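PDB 6XN2: xylosidase from Xanthomonas axonopodis pv. citri, which probably hydrolyses beta-1,4-linked xylo-oligosaccharides, releasing xylose, as a family 43 glycoside hydrolase. Local coordinates for residues Gln31-Ser39 against Ile353-Pro363. Numbering follows the deposited sequence.
Sequences QALARTAIS and IYPYGEDAVSP
Leu33 CB sits over one face of the Tyr356 ring, 4.2 Å from the ring centroid and displaced toward the rim in a CH-pi contact; Pro355 CB backs the opposite face. With CG set anti to the carbonyl carbon (chi1 -59°), Leu33 spreads its two methyls across the 353-363 loop: CD2 reaches Tyr356 CB at 3.7 Å and also meets Ala360, while CD1 touches Pro363 CB at 3.9 Å. Ala37 approaches the same ring obliquely near CD1. The phenol is held at its far end, where Tyr356 OH hydrogen-bonds Asp324 and the backbone N of Val303. Family 43 enzymes share a five-bladed beta-propeller, and here the short N-terminal helix 29-36 and the C-terminal tail come together beside strands 317-324 and 336-342. Just past the helix the chain is pinned by Ile38 N donating to Pro355 O at 2.9 Å, nearly straight at the hydrogen (169°) but from above the carbonyl plane. Pro355 O also accepts a hydrogen bond from a water (water O to Pro355 O 2.7 Å), and that water accepts one from Ser39 N. At the exposed edge single contacts replace the interlocked side chains: Thr36 OG1 donates one short hydrogen bond to Tyr356 O (2.6 Å), and Ile38 lies along the backbone oxygens of Tyr354 and Pro355, meeting Ile353 CG2 through CD1 alone at 3.8 Å.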
loop_
_atom_site.group_PDB
_atom_site.type_symbol
_atom_site.label_atom_id
_atom_site.label_comp_id
_atom_site.label_asym_id
_atom_site.label_seq_id
_atom_site.Cartn_x
_atom_site.Cartn_y
_atom_site.Cartn_z
ATOM N N GLN A 31 -12.522 -20.460 11.416
ATOM C CA GLN A 31 -11.631 -21.582 11.406
ATOM C C GLN A 31 -11.678 -22.220 10.056
ATOM O O GLN A 31 -10.694 -22.654 9.568
ATOM C CB GLN A 31 -11.950 -22.580 12.492
ATOM C CG GLN A 31 -10.978 -23.746 12.552
ATOM C CD GLN A 31 -9.526 -23.344 12.690
ATOM O OE1 GLN A 31 -8.675 -24.051 12.224
ATOM N NE2 GLN A 31 -9.245 -22.222 13.322
ATOM N N ALA A 32 -12.793 -22.177 9.365
ATOM C CA ALA A 32 -12.833 -22.680 8.034
ATOM C C ALA A 32 -11.874 -21.924 7.155
ATOM O O ALA A 32 -11.180 -22.505 6.404
ATOM C CB ALA A 32 -14.217 -22.596 7.483
ATOM N N LEU A 33 -11.842 -20.610 7.252
ATOM C CA LEU A 33 -10.956 -19.844 6.416
ATOM C C LEU A 33 -9.502 -20.128 6.703
ATOM O O LEU A 33 -8.717 -20.224 5.815
ATOM C CB LEU A 33 -11.263 -18.376 6.517
ATOM C CG LEU A 33 -12.689 -18.007 6.127
ATOM C CD1 LEU A 33 -12.946 -16.532 6.328
ATOM C CD2 LEU A 33 -12.966 -18.389 4.708
ATOM N N ALA A 34 -9.162 -20.325 7.956
ATOM C CA ALA A 34 -7.798 -20.642 8.314
ATOM C C ALA A 34 -7.351 -21.964 7.704
ATOM O O ALA A 34 -6.240 -22.091 7.305
ATOM C CB ALA A 34 -7.603 -20.648 9.806
ATOM N N ARG A 35 -8.235 -22.939 7.629
ATOM C CA ARG A 35 -7.907 -24.211 7.052
ATOM C C ARG A 35 -7.726 -24.160 5.553
ATOM O O ARG A 35 -6.981 -24.905 5.008
ATOM C CB ARG A 35 -9.021 -25.194 7.335
ATOM C CG ARG A 35 -9.268 -25.445 8.783
ATOM C CD ARG A 35 -10.046 -26.714 8.954
ATOM N NE ARG A 35 -11.418 -26.495 9.300
ATOM C CZ ARG A 35 -12.460 -27.011 8.664
ATOM N NH1 ARG A 35 -12.332 -27.758 7.595
ATOM N NH2 ARG A 35 -13.654 -26.728 9.093
ATOM N N THR A 36 -8.437 -23.272 4.885
ATOM C CA THR A 36 -8.327 -23.237 3.430
ATOM C C THR A 36 -7.537 -22.031 2.908
ATOM O O THR A 36 -7.454 -21.826 1.698
ATOM C CB THR A 36 -9.723 -23.254 2.760
ATOM O OG1 THR A 36 -10.418 -22.032 3.036
ATOM C CG2 THR A 36 -10.558 -24.432 3.278
ATOM N N ALA A 37 -6.949 -21.244 3.806
ATOM C CA ALA A 37 -6.087 -20.133 3.402
ATOM C C ALA A 37 -5.016 -20.594 2.410
ATOM O O ALA A 37 -4.386 -21.637 2.600
ATOM C CB ALA A 37 -5.435 -19.492 4.626
ATOM N N ILE A 38 -4.836 -19.834 1.349
ATOM C CA ILE A 38 -3.854 -20.159 0.348
ATOM C C ILE A 38 -2.462 -19.706 0.698
ATOM O O ILE A 38 -1.539 -20.037 0.046
ATOM C CB ILE A 38 -4.226 -19.624 -1.018
ATOM C CG1 ILE A 38 -3.944 -18.153 -1.110
ATOM C CG2 ILE A 38 -5.656 -19.897 -1.297
ATOM C CD1 ILE A 38 -4.279 -17.580 -2.446
ATOM N N SER A 39 -2.340 -18.921 1.737
ATOM C CA SER A 39 -1.059 -18.481 2.170
ATOM C C SER A 39 -0.956 -18.561 3.643
ATOM O O SER A 39 -1.883 -18.373 4.341
ATOM C CB SER A 39 -0.764 -17.045 1.790
ATOM O OG SER A 39 -1.021 -16.749 0.475
ATOM N N ILE A 353 -7.606 -13.269 -7.115
ATOM C CA ILE A 353 -7.005 -14.177 -6.175
ATOM C C ILE A 353 -7.965 -14.328 -5.007
ATOM O O ILE A 353 -8.420 -13.377 -4.498
ATOM C CB ILE A 353 -5.660 -13.647 -5.693
ATOM C CG1 ILE A 353 -4.744 -13.440 -6.878
ATOM C CG2 ILE A 353 -5.046 -14.579 -4.694
ATOM C CD1 ILE A 353 -3.348 -13.048 -6.531
ATOM N N TYR A 354 -8.281 -15.556 -4.630
ATOM C CA TYR A 354 -9.187 -15.841 -3.541
ATOM C C TYR A 354 -8.322 -16.375 -2.434
ATOM O O TYR A 354 -7.857 -17.453 -2.518
ATOM C CB TYR A 354 -10.257 -16.826 -4.007
ATOM C CG TYR A 354 -11.208 -16.231 -5.011
ATOM C CD1 TYR A 354 -10.936 -16.260 -6.326
ATOM C CD2 TYR A 354 -12.344 -15.595 -4.621
ATOM C CE1 TYR A 354 -11.777 -15.688 -7.240
ATOM C CE2 TYR A 354 -13.191 -15.027 -5.530
ATOM C CZ TYR A 354 -12.891 -15.079 -6.839
ATOM O OH TYR A 354 -13.705 -14.536 -7.766
ATOM N N PRO A 355 -8.157 -15.605 -1.374
ATOM C CA PRO A 355 -7.187 -15.896 -0.311
ATOM C C PRO A 355 -7.536 -17.110 0.554
ATOM O O PRO A 355 -6.669 -17.577 1.284
ATOM C CB PRO A 355 -7.192 -14.614 0.531
ATOM C CG PRO A 355 -8.510 -13.972 0.253
ATOM C CD PRO A 355 -8.836 -14.311 -1.171
ATOM N N TYR A 356 -8.771 -17.601 0.488
ATOM C CA TYR A 356 -9.156 -18.789 1.248
ATOM C C TYR A 356 -9.782 -19.811 0.314
ATOM O O TYR A 356 -10.461 -20.727 0.758
ATOM C CB TYR A 356 -10.109 -18.411 2.394
ATOM C CG TYR A 356 -9.594 -17.187 3.105
ATOM C CD1 TYR A 356 -8.484 -17.267 3.943
ATOM C CD2 TYR A 356 -10.168 -15.939 2.890
ATOM C CE1 TYR A 356 -7.978 -16.144 4.567
ATOM C CE2 TYR A 356 -9.661 -14.808 3.506
ATOM C CZ TYR A 356 -8.571 -14.917 4.342
ATOM O OH TYR A 356 -8.063 -13.794 4.953
ATOM N N GLY A 357 -9.506 -19.669 -0.980
ATOM C CA GLY A 357 -10.114 -20.510 -1.997
ATOM C C GLY A 357 -11.352 -19.854 -2.587
ATOM O O GLY A 357 -12.049 -19.081 -1.916
ATOM N N GLU A 358 -11.640 -20.150 -3.850
ATOM C CA GLU A 358 -12.787 -19.526 -4.497
ATOM C C GLU A 358 -14.093 -20.067 -3.916
ATOM O O GLU A 358 -15.113 -19.384 -3.933
ATOM C CB GLU A 358 -12.746 -19.734 -6.015
ATOM C CG GLU A 358 -13.958 -19.137 -6.729
ATOM C CD GLU A 358 -13.800 -19.076 -8.239
ATOM O OE1 GLU A 358 -12.666 -19.263 -8.733
ATOM O OE2 GLU A 358 -14.812 -18.833 -8.928
ATOM N N ASP A 359 -14.052 -21.281 -3.378
ATOM C CA ASP A 359 -15.250 -21.915 -2.828
ATOM C C ASP A 359 -15.557 -21.450 -1.408
ATOM O O ASP A 359 -16.582 -21.818 -0.839
ATOM C CB ASP A 359 -15.111 -23.439 -2.841
ATOM C CG ASP A 359 -15.131 -24.016 -4.246
ATOM O OD1 ASP A 359 -15.527 -23.292 -5.187
ATOM O OD2 ASP A 359 -14.756 -25.199 -4.407
ATOM N N ALA A 360 -14.672 -20.645 -0.837
ATOM C CA ALA A 360 -14.826 -20.231 0.551
ATOM C C ALA A 360 -15.971 -19.240 0.731
ATOM O O ALA A 360 -16.306 -18.477 -0.175
ATOM C CB ALA A 360 -13.526 -19.630 1.072
ATOM N N VAL A 361 -16.572 -19.269 1.914
ATOM C CA VAL A 361 -17.523 -18.242 2.318
ATOM C C VAL A 361 -16.742 -16.967 2.616
ATOM O O VAL A 361 -15.905 -16.939 3.528
ATOM C CB VAL A 361 -18.341 -18.673 3.554
ATOM C CG1 VAL A 361 -18.989 -17.475 4.226
ATOM C CG2 VAL A 361 -19.389 -19.702 3.162
ATOM N N SER A 362 -16.995 -15.924 1.832
ATOM C CA SER A 362 -16.254 -14.674 1.973
ATOM C C SER A 362 -16.463 -14.092 3.366
ATOM O O SER A 362 -17.589 -14.063 3.867
ATOM C CB SER A 362 -16.679 -13.667 0.899
ATOM O OG SER A 362 -15.927 -12.470 0.988
ATOM N N PRO A 363 -15.401 -13.614 3.986
ATOM C CA PRO A 363 -15.522 -13.028 5.304
ATOM C C PRO A 363 -16.286 -11.707 5.297
ATOM O O PRO A 363 -16.648 -11.253 6.337
ATOM C CB PRO A 363 -14.082 -12.799 5.722
ATOM C CG PRO A 363 -13.292 -12.845 4.499
ATOM C CD PRO A 363 -14.026 -13.636 3.496
HETATM O O HOH W 1 -4.455 -16.632 2.596
#